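Side-chain contacts in phosphatidylglycerophosphatase and protein-tyrosine phosphatase 1 (Mus musculus, PDB 3RGO), which removes the terminal phosphate from phosphatidylglycerophosphate to give phosphatidylglycerol, a step on the mitochondrial pathway to cardiolipin: residues Ser62-Asp65 with Pro70-Ala73; Phe81-Gln86 with Leu111-Asn116; Thr8-Ala13 with Glu27-Val32. All coordinates share one frame; numbering follows the deposited sequence.

Contact 1: Ser62-Asp65 with Pro70-Ala73; sequences STVD and PTLA. With SO4 (sulfate ion), chain C.
One face of the P70 ring is turned to the S62-T63 backbone: S62 O lies over the CB end of that face (P70 CB to S62 O 3.6 Å) and T63 CG2 over the nitrogen end (4.3 Å from P70 CD). M106 of helix 102-115 also touches this buried proline. The two segments begin and end the loop between strand 57-61 and helix 72-88, in the position of the general-acid loop of related dual specificity phosphatases. No direct hydrogen bond joins them. P70 CA makes a C-H...O contact with S62 O at 3.5 Å, and one water completes the link: it donates to S62 O (2.9 Å) and accepts from T71 N (3.0 Å). T71 is the N-cap of helix 72-88. Its OG1 sits between the backbone N and the carbonyl carbon (chi1 54°) and receives the N-H of N74, while CG2 is left to meet V64. The two side chains cross at about a right angle, V64 CG2 to T71 CG2 being 3.7 Å. The hydroxyl branch of T63 is directed at the sulfate, an ion probably taken from the crystallisation liquor. The T63 side chain is about 6 Å from that of C96, the predicted phosphocysteine nucleophile, so this anion lies near the catalytic centre; M66 N, G68 N and R102 NE, the last from the C-X5-R arginine, also bind it. The single proton of the T63 hydroxyl is contested, for N36 OD1 is a further hydrogen-bonding partner while T63 OG1 stands 2.7 Å from sulfate O1.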
ATOM      1  N   SER A  62      -8.007  -7.626  -1.307  1.00 40.77           N
ATOM      2  CA  SER A  62      -7.572  -9.013  -1.322  1.00 46.40           C
ATOM      3  C   SER A  62      -6.656  -9.259  -2.515  1.00 47.74           C
ATOM      4  O   SER A  62      -6.854  -8.689  -3.590  1.00 44.08           O
ATOM      5  CB  SER A  62      -8.779  -9.953  -1.396  1.00 53.40           C
ATOM      6  OG  SER A  62      -9.486  -9.984  -0.165  1.00 55.62           O
ATOM      7  N   THR A  63      -5.643 -10.095  -2.319  1.00 46.65           N
ATOM      8  CA  THR A  63      -4.825 -10.546  -3.435  1.00 49.00           C
ATOM      9  C   THR A  63      -5.591 -11.633  -4.162  1.00 50.52           C
ATOM     10  O   THR A  63      -6.425 -12.316  -3.563  1.00 49.64           O
ATOM     11  CB  THR A  63      -3.492 -11.148  -2.966  1.00 48.25           C
ATOM     12  OG1 THR A  63      -3.753 -12.207  -2.032  1.00 48.95           O
ATOM     13  CG2 THR A  63      -2.620 -10.088  -2.312  1.00 43.87           C
ATOM     14  N   VAL A  64      -5.316 -11.785  -5.452  1.00 48.65           N
ATOM     15  CA  VAL A  64      -5.817 -12.931  -6.190  1.00 55.04           C
ATOM     16  C   VAL A  64      -5.086 -14.144  -5.635  1.00 58.71           C
ATOM     17  O   VAL A  64      -3.865 -14.233  -5.734  1.00 53.65           O
ATOM     18  CB  VAL A  64      -5.543 -12.804  -7.698  1.00 58.47           C
ATOM     19  CG1 VAL A  64      -6.047 -14.040  -8.441  1.00 63.68           C
ATOM     20  CG2 VAL A  64      -6.186 -11.539  -8.253  1.00 56.67           C
ATOM     21  N   ASP A  65      -5.837 -15.058  -5.028  1.00 64.75           N
ATOM     22  CA  ASP A  65      -5.258 -16.224  -4.367  1.00 71.23           C
ATOM     23  C   ASP A  65      -4.015 -16.758  -5.084  1.00 70.87           C
ATOM     24  O   ASP A  65      -4.011 -16.923  -6.305  1.00 68.72           O
ATOM     25  CB  ASP A  65      -6.303 -17.334  -4.231  1.00 76.30           C
ATOM     26  CG  ASP A  65      -5.874 -18.417  -3.264  1.00 81.37           C
ATOM     27  OD1 ASP A  65      -6.145 -19.607  -3.535  1.00 85.17           O
ATOM     28  OD2 ASP A  65      -5.256 -18.075  -2.232  1.00 79.77           O
ATOM     29  N   PRO A  70      -3.310  -8.062  -5.861  1.00 44.63           N
ATOM     30  CA  PRO A  70      -4.723  -7.887  -6.214  1.00 47.12           C
ATOM     31  C   PRO A  70      -4.905  -7.930  -7.725  1.00 49.52           C
ATOM     32  O   PRO A  70      -3.934  -8.087  -8.472  1.00 49.63           O
ATOM     33  CB  PRO A  70      -5.040  -6.473  -5.712  1.00 44.81           C
ATOM     34  CG  PRO A  70      -3.989  -6.168  -4.696  1.00 42.89           C
ATOM     35  CD  PRO A  70      -2.764  -6.901  -5.134  1.00 40.44           C
ATOM     36  N   THR A  71      -6.143  -7.797  -8.175  1.00 49.52           N
ATOM     37  CA  THR A  71      -6.392  -7.613  -9.591  1.00 49.45           C
ATOM     38  C   THR A  71      -5.862  -6.241  -9.979  1.00 47.51           C
ATOM     39  O   THR A  71      -5.588  -5.404  -9.116  1.00 46.04           O
ATOM     40  CB  THR A  71      -7.889  -7.653  -9.910  1.00 54.09           C
ATOM     41  OG1 THR A  71      -8.573  -6.705  -9.077  1.00 53.20           O
ATOM     42  CG2 THR A  71      -8.454  -9.047  -9.669  1.00 55.81           C
ATOM     43  N   LEU A  72      -5.712  -6.015 -11.277  1.00 46.39           N
ATOM     44  CA  LEU A  72      -5.373  -4.692 -11.784  1.00 49.53           C
ATOM     45  C   LEU A  72      -6.347  -3.667 -11.216  1.00 49.14           C
ATOM     46  O   LEU A  72      -5.945  -2.592 -10.780  1.00 48.33           O
ATOM     47  CB  LEU A  72      -5.465  -4.677 -13.313  1.00 47.81           C
ATOM     48  CG  LEU A  72      -4.179  -4.732 -14.147  1.00 53.52           C
ATOM     49  CD1 LEU A  72      -2.929  -4.797 -13.279  1.00 47.69           C
ATOM     50  CD2 LEU A  72      -4.222  -5.884 -15.160  1.00 53.21           C
ATOM     51  N   ALA A  73      -7.630  -4.014 -11.236  1.00 52.94           N
ATOM     52  CA  ALA A  73      -8.689  -3.109 -10.802  1.00 55.66           C
ATOM     53  C   ALA A  73      -8.512  -2.688  -9.348  1.00 53.35           C
ATOM     54  O   ALA A  73      -8.756  -1.535  -8.994  1.00 51.05           O
ATOM     55  CB  ALA A  73     -10.053  -3.757 -11.003  1.00 56.01           C
TER
HETATM   56  S   SO4 C   2      -1.515 -14.952  -1.818  1.00 66.13           S
HETATM   57  O1  SO4 C   2      -2.212 -14.252  -2.897  1.00 67.37           O
HETATM   58  O2  SO4 C   2      -0.083 -15.018  -2.121  1.00 63.46           O
HETATM   59  O3  SO4 C   2      -1.723 -14.229  -0.564  1.00 63.06           O
HETATM   60  O4  SO4 C   2      -2.052 -16.307  -1.689  1.00 62.92           O
HETATM   61  O   HOH W   1      -8.222  -8.379  -6.113  1.00 43.81           O

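Contact 2: Phe81-Gln86 with Leu111-Asn116; sequences FALKYQ and LIQVHN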
ATOM      1  N   PHE A  81      -6.865   5.465  -3.936  1.00 37.14           N
ATOM      2  CA  PHE A  81      -7.080   5.702  -2.511  1.00 37.78           C
ATOM      3  C   PHE A  81      -5.913   6.495  -1.930  1.00 37.67           C
ATOM      4  O   PHE A  81      -6.112   7.469  -1.207  1.00 39.65           O
ATOM      5  CB  PHE A  81      -7.233   4.369  -1.775  1.00 37.31           C
ATOM      6  CG  PHE A  81      -7.596   4.500  -0.314  1.00 39.12           C
ATOM      7  CD1 PHE A  81      -8.908   4.725   0.073  1.00 40.87           C
ATOM      8  CD2 PHE A  81      -6.627   4.358   0.670  1.00 35.06           C
ATOM      9  CE1 PHE A  81      -9.244   4.825   1.417  1.00 40.30           C
ATOM     10  CE2 PHE A  81      -6.950   4.453   2.013  1.00 34.20           C
ATOM     11  CZ  PHE A  81      -8.262   4.687   2.389  1.00 37.81           C
ATOM     12  N   ALA A  82      -4.694   6.083  -2.266  1.00 38.28           N
ATOM     13  CA  ALA A  82      -3.504   6.802  -1.816  1.00 37.99           C
ATOM     14  C   ALA A  82      -3.493   8.233  -2.354  1.00 38.78           C
ATOM     15  O   ALA A  82      -3.131   9.169  -1.647  1.00 36.55           O
ATOM     16  CB  ALA A  82      -2.240   6.065  -2.246  1.00 37.30           C
ATOM     17  N   LEU A  83      -3.901   8.392  -3.611  1.00 41.92           N
ATOM     18  CA  LEU A  83      -3.887   9.702  -4.257  1.00 42.49           C
ATOM     19  C   LEU A  83      -4.951  10.612  -3.661  1.00 45.11           C
ATOM     20  O   LEU A  83      -4.764  11.829  -3.568  1.00 45.96           O
ATOM     21  CB  LEU A  83      -4.081   9.559  -5.766  1.00 45.10           C
ATOM     22  CG  LEU A  83      -2.959   8.823  -6.510  1.00 47.95           C
ATOM     23  CD1 LEU A  83      -3.279   8.681  -7.992  1.00 50.89           C
ATOM     24  CD2 LEU A  83      -1.632   9.539  -6.320  1.00 47.73           C
ATOM     25  N   LYS A  84      -6.071  10.014  -3.270  1.00 45.62           N
ATOM     26  CA  LYS A  84      -7.111  10.725  -2.540  1.00 48.68           C
ATOM     27  C   LYS A  84      -6.507  11.434  -1.336  1.00 43.99           C
ATOM     28  O   LYS A  84      -6.749  12.619  -1.113  1.00 42.06           O
ATOM     29  CB  LYS A  84      -8.193   9.744  -2.080  1.00 53.82           C
ATOM     30  CG  LYS A  84      -9.186  10.307  -1.074  1.00 60.36           C
ATOM     31  CD  LYS A  84     -10.101   9.206  -0.550  1.00 63.66           C
ATOM     32  CE  LYS A  84     -11.105   9.736   0.457  1.00 68.34           C
ATOM     33  NZ  LYS A  84     -12.063   8.676   0.871  1.00 70.28           N
ATOM     34  N   TYR A  85      -5.708  10.708  -0.561  1.00 43.97           N
ATOM     35  CA  TYR A  85      -5.099  11.290   0.633  1.00 44.84           C
ATOM     36  C   TYR A  85      -3.897  12.192   0.338  1.00 46.53           C
ATOM     37  O   TYR A  85      -3.635  13.136   1.079  1.00 49.94           O
ATOM     38  CB  TYR A  85      -4.799  10.217   1.688  1.00 42.35           C
ATOM     39  CG  TYR A  85      -6.064   9.814   2.410  1.00 46.60           C
ATOM     40  CD1 TYR A  85      -6.595  10.621   3.411  1.00 49.06           C
ATOM     41  CD2 TYR A  85      -6.759   8.665   2.054  1.00 45.09           C
ATOM     42  CE1 TYR A  85      -7.767  10.283   4.053  1.00 46.82           C
ATOM     43  CE2 TYR A  85      -7.932   8.317   2.694  1.00 45.42           C
ATOM     44  CZ  TYR A  85      -8.432   9.131   3.690  1.00 48.02           C
ATOM     45  OH  TYR A  85      -9.599   8.791   4.332  1.00 49.92           O
ATOM     46  N   GLN A  86      -3.188  11.917  -0.752  1.00 44.81           N
ATOM     47  CA  GLN A  86      -2.127  12.819  -1.195  1.00 45.82           C
ATOM     48  C   GLN A  86      -2.673  14.219  -1.469  1.00 48.00           C
ATOM     49  O   GLN A  86      -2.034  15.217  -1.135  1.00 47.71           O
ATOM     50  CB  GLN A  86      -1.425  12.291  -2.447  1.00 45.79           C
ATOM     51  CG  GLN A  86      -0.355  13.242  -2.969  1.00 48.81           C
ATOM     52  CD  GLN A  86       0.203  12.825  -4.315  1.00 52.67           C
ATOM     53  OE1 GLN A  86       1.060  11.944  -4.401  1.00 55.82           O
ATOM     54  NE2 GLN A  86      -0.272  13.468  -5.374  1.00 58.71           N
ATOM     55  N   LEU A 111       3.968   4.060  -6.698  1.00 34.50           N
ATOM     56  CA  LEU A 111       5.144   4.761  -7.209  1.00 36.35           C
ATOM     57  C   LEU A 111       5.218   4.750  -8.735  1.00 39.76           C
ATOM     58  O   LEU A 111       5.602   5.747  -9.362  1.00 39.81           O
ATOM     59  CB  LEU A 111       6.420   4.170  -6.609  1.00 33.99           C
ATOM     60  CG  LEU A 111       6.588   4.369  -5.099  1.00 31.94           C
ATOM     61  CD1 LEU A 111       7.791   3.588  -4.594  1.00 30.65           C
ATOM     62  CD2 LEU A 111       6.710   5.851  -4.747  1.00 33.52           C
ATOM     63  N   ILE A 112       4.865   3.619  -9.335  1.00 34.73           N
ATOM     64  CA  ILE A 112       4.837   3.528 -10.788  1.00 36.11           C
ATOM     65  C   ILE A 112       3.944   4.610 -11.374  1.00 39.19           C
ATOM     66  O   ILE A 112       4.340   5.327 -12.293  1.00 38.83           O
ATOM     67  CB  ILE A 112       4.360   2.141 -11.262  1.00 35.64           C
ATOM     68  CG1 ILE A 112       5.435   1.089 -10.963  1.00 40.80           C
ATOM     69  CG2 ILE A 112       4.030   2.167 -12.750  1.00 36.24           C
ATOM     70  CD1 ILE A 112       4.988  -0.345 -11.197  1.00 40.60           C
ATOM     71  N   GLN A 113       2.741   4.732 -10.830  1.00 33.25           N
ATOM     72  CA  GLN A 113       1.779   5.690 -11.345  1.00 38.56           C
ATOM     73  C   GLN A 113       2.217   7.120 -11.057  1.00 39.66           C
ATOM     74  O   GLN A 113       2.196   7.968 -11.945  1.00 42.21           O
ATOM     75  CB  GLN A 113       0.388   5.436 -10.765  1.00 40.05           C
ATOM     76  CG  GLN A 113      -0.596   6.561 -11.080  1.00 46.40           C
ATOM     77  CD  GLN A 113      -2.034   6.106 -11.042  1.00 49.10           C
ATOM     78  OE1 GLN A 113      -2.320   4.912 -11.099  1.00 53.07           O
ATOM     79  NE2 GLN A 113      -2.954   7.060 -10.944  1.00 51.46           N
ATOM     80  N   VAL A 114       2.619   7.379  -9.817  1.00 36.24           N
ATOM     81  CA  VAL A 114       3.025   8.718  -9.406  1.00 39.82           C
ATOM     82  C   VAL A 114       4.225   9.241 -10.197  1.00 42.64           C
ATOM     83  O   VAL A 114       4.264  10.416 -10.573  1.00 42.11           O
ATOM     84  CB  VAL A 114       3.342   8.767  -7.893  1.00 43.66           C
ATOM     85  CG1 VAL A 114       4.000  10.093  -7.519  1.00 47.12           C
ATOM     86  CG2 VAL A 114       2.073   8.548  -7.084  1.00 41.88           C
ATOM     87  N   HIS A 115       5.197   8.374 -10.464  1.00 37.10           N
ATOM     88  CA  HIS A 115       6.441   8.825 -11.092  1.00 37.98           C
ATOM     89  C   HIS A 115       6.595   8.424 -12.554  1.00 39.22           C
ATOM     90  O   HIS A 115       7.575   8.792 -13.205  1.00 41.71           O
ATOM     91  CB  HIS A 115       7.643   8.322 -10.294  1.00 39.88           C
ATOM     92  CG  HIS A 115       7.675   8.811  -8.881  1.00 38.60           C
ATOM     93  ND1 HIS A 115       7.986  10.114  -8.553  1.00 38.48           N
ATOM     94  CD2 HIS A 115       7.439   8.173  -7.712  1.00 32.17           C
ATOM     95  CE1 HIS A 115       7.945  10.253  -7.239  1.00 36.03           C
ATOM     96  NE2 HIS A 115       7.615   9.092  -6.706  1.00 37.79           N
ATOM     97  N   ASN A 116       5.623   7.689 -13.080  1.00 38.82           N
ATOM     98  CA  ASN A 116       5.804   7.049 -14.367  1.00 38.19           C
ATOM     99  C   ASN A 116       7.140   6.301 -14.384  1.00 37.73           C
ATOM    100  O   ASN A 116       7.940   6.464 -15.302  1.00 39.63           O
ATOM    101  CB  ASN A 116       5.754   8.084 -15.501  1.00 49.22           C
ATOM    102  CG  ASN A 116       5.869   7.451 -16.868  1.00 61.81           C
ATOM    103  OD1 ASN A 116       5.385   6.340 -17.093  1.00 69.45           O
ATOM    104  ND2 ASN A 116       6.519   8.153 -17.794  1.00 63.92           N
TER
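L83 of helix 72-88 reaches across to Q113 and V114 of helix 102-115. In the alpha/beta fold of the dual specificity phosphatases these helices are consecutive, joined through strand 91-95. Their short segments cross at -51° with axes 11.6 Å apart, a wide separation that side chains must span. From CA, L83 CB points toward the opposite helix, and CG lies anti to the carbonyl carbon (chi1 -65°), carrying the branch point outward and leaving the contact to the two methyls. CD1 approaches the amide end of Q113, 4.2 Å from Q113 CD, and the two side chains meet at a slant. CD2 turns to V114, whose CG2 is 3.9 Å away; here the two side chains pass alongside one another, pointing opposite ways, in a purely apolar touch. Q113 gets to L83 by stretching out beyond CG, with CG anti to its backbone N (chi1 170°), and on the way it packs on V79 and Q80 of helix 72-88 and on F146 and I150 of helix 137-154. One turn after L83, Q86 comes near V114 CG2 only loosely, at the solvent-exposed margin, its side chain also resting on T8. No hydrogen bond crosses between the segments, and the buried surface is a modest 131 Å². V114 divides its branches between two neighbours. While CG2 meets L83, CG1 lies over the centre of the H115 imidazole, 3.8 Å above the ring plane, and L111 CD2 lies in that plane at the ring's edge.

Contact 3: Thr8-Ala13 with Glu27-Val32; sequences TVLLGA and ENVRGV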
ATOM      1  N   THR A   8       3.270  10.925   1.474  1.00 40.51           N
ATOM      2  CA  THR A   8       1.935  10.329   1.604  1.00 40.54           C
ATOM      3  C   THR A   8       1.966   8.911   2.170  1.00 40.34           C
ATOM      4  O   THR A   8       1.270   8.593   3.137  1.00 41.02           O
ATOM      5  CB  THR A   8       1.191  10.268   0.241  1.00 41.58           C
ATOM      6  OG1 THR A   8       1.038  11.586  -0.299  1.00 42.80           O
ATOM      7  CG2 THR A   8      -0.186   9.636   0.404  1.00 39.64           C
ATOM      8  N   VAL A   9       2.780   8.058   1.562  1.00 36.19           N
ATOM      9  CA  VAL A   9       2.707   6.627   1.836  1.00 34.04           C
ATOM     10  C   VAL A   9       3.707   6.128   2.871  1.00 35.56           C
ATOM     11  O   VAL A   9       4.873   6.510   2.866  1.00 39.44           O
ATOM     12  CB  VAL A   9       2.861   5.815   0.540  1.00 34.34           C
ATOM     13  CG1 VAL A   9       3.056   4.327   0.849  1.00 30.38           C
ATOM     14  CG2 VAL A   9       1.656   6.043  -0.358  1.00 31.09           C
ATOM     15  N   LEU A  10       3.224   5.273   3.768  1.00 35.20           N
ATOM     16  CA  LEU A  10       4.097   4.488   4.626  1.00 33.37           C
ATOM     17  C   LEU A  10       3.847   3.006   4.368  1.00 36.29           C
ATOM     18  O   LEU A  10       2.726   2.597   4.061  1.00 35.56           O
ATOM     19  CB  LEU A  10       3.861   4.818   6.103  1.00 35.90           C
ATOM     20  CG  LEU A  10       3.991   6.300   6.469  1.00 39.37           C
ATOM     21  CD1 LEU A  10       2.621   6.967   6.489  1.00 40.21           C
ATOM     22  CD2 LEU A  10       4.686   6.457   7.812  1.00 42.64           C
ATOM     23  N   LEU A  11       4.909   2.216   4.482  1.00 36.77           N
ATOM     24  CA  LEU A  11       4.851   0.775   4.276  1.00 36.56           C
ATOM     25  C   LEU A  11       5.395   0.083   5.526  1.00 38.75           C
ATOM     26  O   LEU A  11       6.506   0.379   5.966  1.00 41.82           O
ATOM     27  CB  LEU A  11       5.688   0.383   3.058  1.00 34.89           C
ATOM     28  CG  LEU A  11       5.972  -1.108   2.854  1.00 34.49           C
ATOM     29  CD1 LEU A  11       4.698  -1.880   2.536  1.00 32.63           C
ATOM     30  CD2 LEU A  11       7.016  -1.320   1.768  1.00 37.55           C
ATOM     31  N   GLY A  12       4.614  -0.826   6.103  1.00 36.42           N
ATOM     32  CA  GLY A  12       5.040  -1.514   7.313  1.00 37.30           C
ATOM     33  C   GLY A  12       4.300  -2.800   7.627  1.00 39.44           C
ATOM     34  O   GLY A  12       3.387  -3.204   6.907  1.00 37.27           O
ATOM     35  N   ALA A  13       4.700  -3.452   8.717  1.00 37.42           N
ATOM     36  CA  ALA A  13       4.012  -4.648   9.181  1.00 37.02           C
ATOM     37  C   ALA A  13       2.619  -4.277   9.682  1.00 39.14           C
ATOM     38  O   ALA A  13       2.310  -3.092   9.866  1.00 40.60           O
ATOM     39  CB  ALA A  13       4.820  -5.334  10.281  1.00 42.07           C
ATOM     40  N   GLU A  27       2.476  10.551  12.275  1.00 50.11           N
ATOM     41  CA  GLU A  27       2.670  10.266  10.854  1.00 50.48           C
ATOM     42  C   GLU A  27       1.524  10.792   9.993  1.00 49.39           C
ATOM     43  O   GLU A  27       1.513  10.594   8.779  1.00 45.63           O
ATOM     44  CB  GLU A  27       2.837   8.760  10.626  1.00 50.35           C
ATOM     45  CG  GLU A  27       3.894   8.102  11.497  1.00 53.87           C
ATOM     46  CD  GLU A  27       5.303   8.551  11.165  1.00 59.08           C
ATOM     47  OE1 GLU A  27       5.472   9.359  10.227  1.00 61.67           O
ATOM     48  OE2 GLU A  27       6.246   8.095  11.845  1.00 62.88           O
ATOM     49  N   ASN A  28       0.560  11.448  10.635  1.00 53.22           N
ATOM     50  CA  ASN A  28      -0.602  12.027   9.958  1.00 54.63           C
ATOM     51  C   ASN A  28      -1.410  11.013   9.149  1.00 50.36           C
ATOM     52  O   ASN A  28      -2.057  11.368   8.162  1.00 47.25           O
ATOM     53  CB  ASN A  28      -0.186  13.206   9.069  1.00 59.28           C
ATOM     54  CG  ASN A  28      -1.358  14.112   8.711  1.00 62.70           C
ATOM     55  OD1 ASN A  28      -1.259  14.958   7.818  1.00 61.47           O
ATOM     56  ND2 ASN A  28      -2.476  13.936   9.409  1.00 60.03           N
ATOM     57  N   VAL A  29      -1.373   9.755   9.576  1.00 50.12           N
ATOM     58  CA  VAL A  29      -2.117   8.700   8.899  1.00 47.46           C
ATOM     59  C   VAL A  29      -3.623   8.914   9.023  1.00 48.28           C
ATOM     60  O   VAL A  29      -4.171   8.905  10.125  1.00 47.78           O
ATOM     61  CB  VAL A  29      -1.769   7.308   9.463  1.00 47.44           C
ATOM     62  CG1 VAL A  29      -2.728   6.261   8.922  1.00 47.61           C
ATOM     63  CG2 VAL A  29      -0.324   6.941   9.142  1.00 42.27           C
ATOM     64  N   ARG A  30      -4.288   9.101   7.887  1.00 46.55           N
ATOM     65  CA  ARG A  30      -5.740   9.238   7.869  1.00 45.63           C
ATOM     66  C   ARG A  30      -6.381   8.159   7.011  1.00 41.53           C
ATOM     67  O   ARG A  30      -7.601   8.082   6.896  1.00 43.99           O
ATOM     68  CB  ARG A  30      -6.147  10.624   7.369  1.00 48.17           C
ATOM     69  CG  ARG A  30      -5.728  11.742   8.301  1.00 55.14           C
ATOM     70  CD  ARG A  30      -6.418  11.598   9.647  1.00 60.75           C
ATOM     71  NE  ARG A  30      -5.617  12.158  10.728  1.00 67.69           N
ATOM     72  CZ  ARG A  30      -5.575  13.452  11.032  1.00 75.80           C
ATOM     73  NH1 ARG A  30      -6.285  14.323  10.325  1.00 76.52           N
ATOM     74  NH2 ARG A  30      -4.820  13.876  12.037  1.00 77.27           N
ATOM     75  N   GLY A  31      -5.547   7.325   6.401  1.00 39.43           N
ATOM     76  CA  GLY A  31      -6.037   6.239   5.580  1.00 37.23           C
ATOM     77  C   GLY A  31      -5.186   5.007   5.797  1.00 35.94           C
ATOM     78  O   GLY A  31      -4.003   5.107   6.114  1.00 36.86           O
ATOM     79  N   VAL A  32      -5.788   3.839   5.648  1.00 34.28           N
ATOM     80  CA  VAL A  32      -5.037   2.601   5.782  1.00 34.42           C
ATOM     81  C   VAL A  32      -5.489   1.632   4.703  1.00 36.59           C
ATOM     82  O   VAL A  32      -6.687   1.464   4.460  1.00 37.61           O
ATOM     83  CB  VAL A  32      -5.179   1.989   7.199  1.00 46.77           C
ATOM     84  CG1 VAL A  32      -6.642   1.791   7.555  1.00 51.52           C
ATOM     85  CG2 VAL A  32      -4.400   0.670   7.320  1.00 42.66           C
TER
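Strands 9-12 and 29-35 run parallel but are not adjacent, since strand 91-95 lies between them, and the nearest CA atoms of the two segments, those of L10 and E27, are 8.6 Å apart. L10 bridges this gap by side chain alone. It rests on C91 of the intervening strand and divides its methyls between two partners. CD1 meets V29 CG2 at 4.0 Å. CD2 sits in the bend of E27, near its CB, CG, CD and OE1, with E27 CB 4.1 Å and E27 OE1 3.9 Å away, because the glutamate chain bends at its second torsion (-67°) and curls round the methyl. The leucine's own second torsion, 97°, turns CD1 to V29 and CD2 to E27. The carboxylate of E27, though against a hydrocarbon, is satisfied outside the two segments: OE1 forms a salt bridge with R4 NH2 and OE2 a hydrogen bond with Y2 OH. The neighbouring V9 and L11 touch helix 102-115 instead. L10, V29 and E27 thus pack across the central strand, joining the start of strand 29-35 to strand 9-12 in the mixed sheet of the cysteine-based phosphatase fold.

Along the chain contact 3 comes first, then contact 1, then contact 2. Contact 3 belongs to the sheet, contact 1 to the loop leading from its edge strand 57-61 into helix 72-88, and contact 2 to that helix farther along, where it meets helix 102-115. Contacts 1 and 2 thus share helix 72-88, with centres 18 Å apart. Contacts 2 and 3 touch directly: Q86 packs on T8, and Y85 on R30, so helix 72-88 packs against the beginnings of strands 9-12 and 29-35. Contacts 1 and 3 lie on opposite sides of the chain's centre, 21 Å between centres. Contact 1 alone borders the predicted catalytic cysteine; the other two are packing contacts of the scaffold, away from that site.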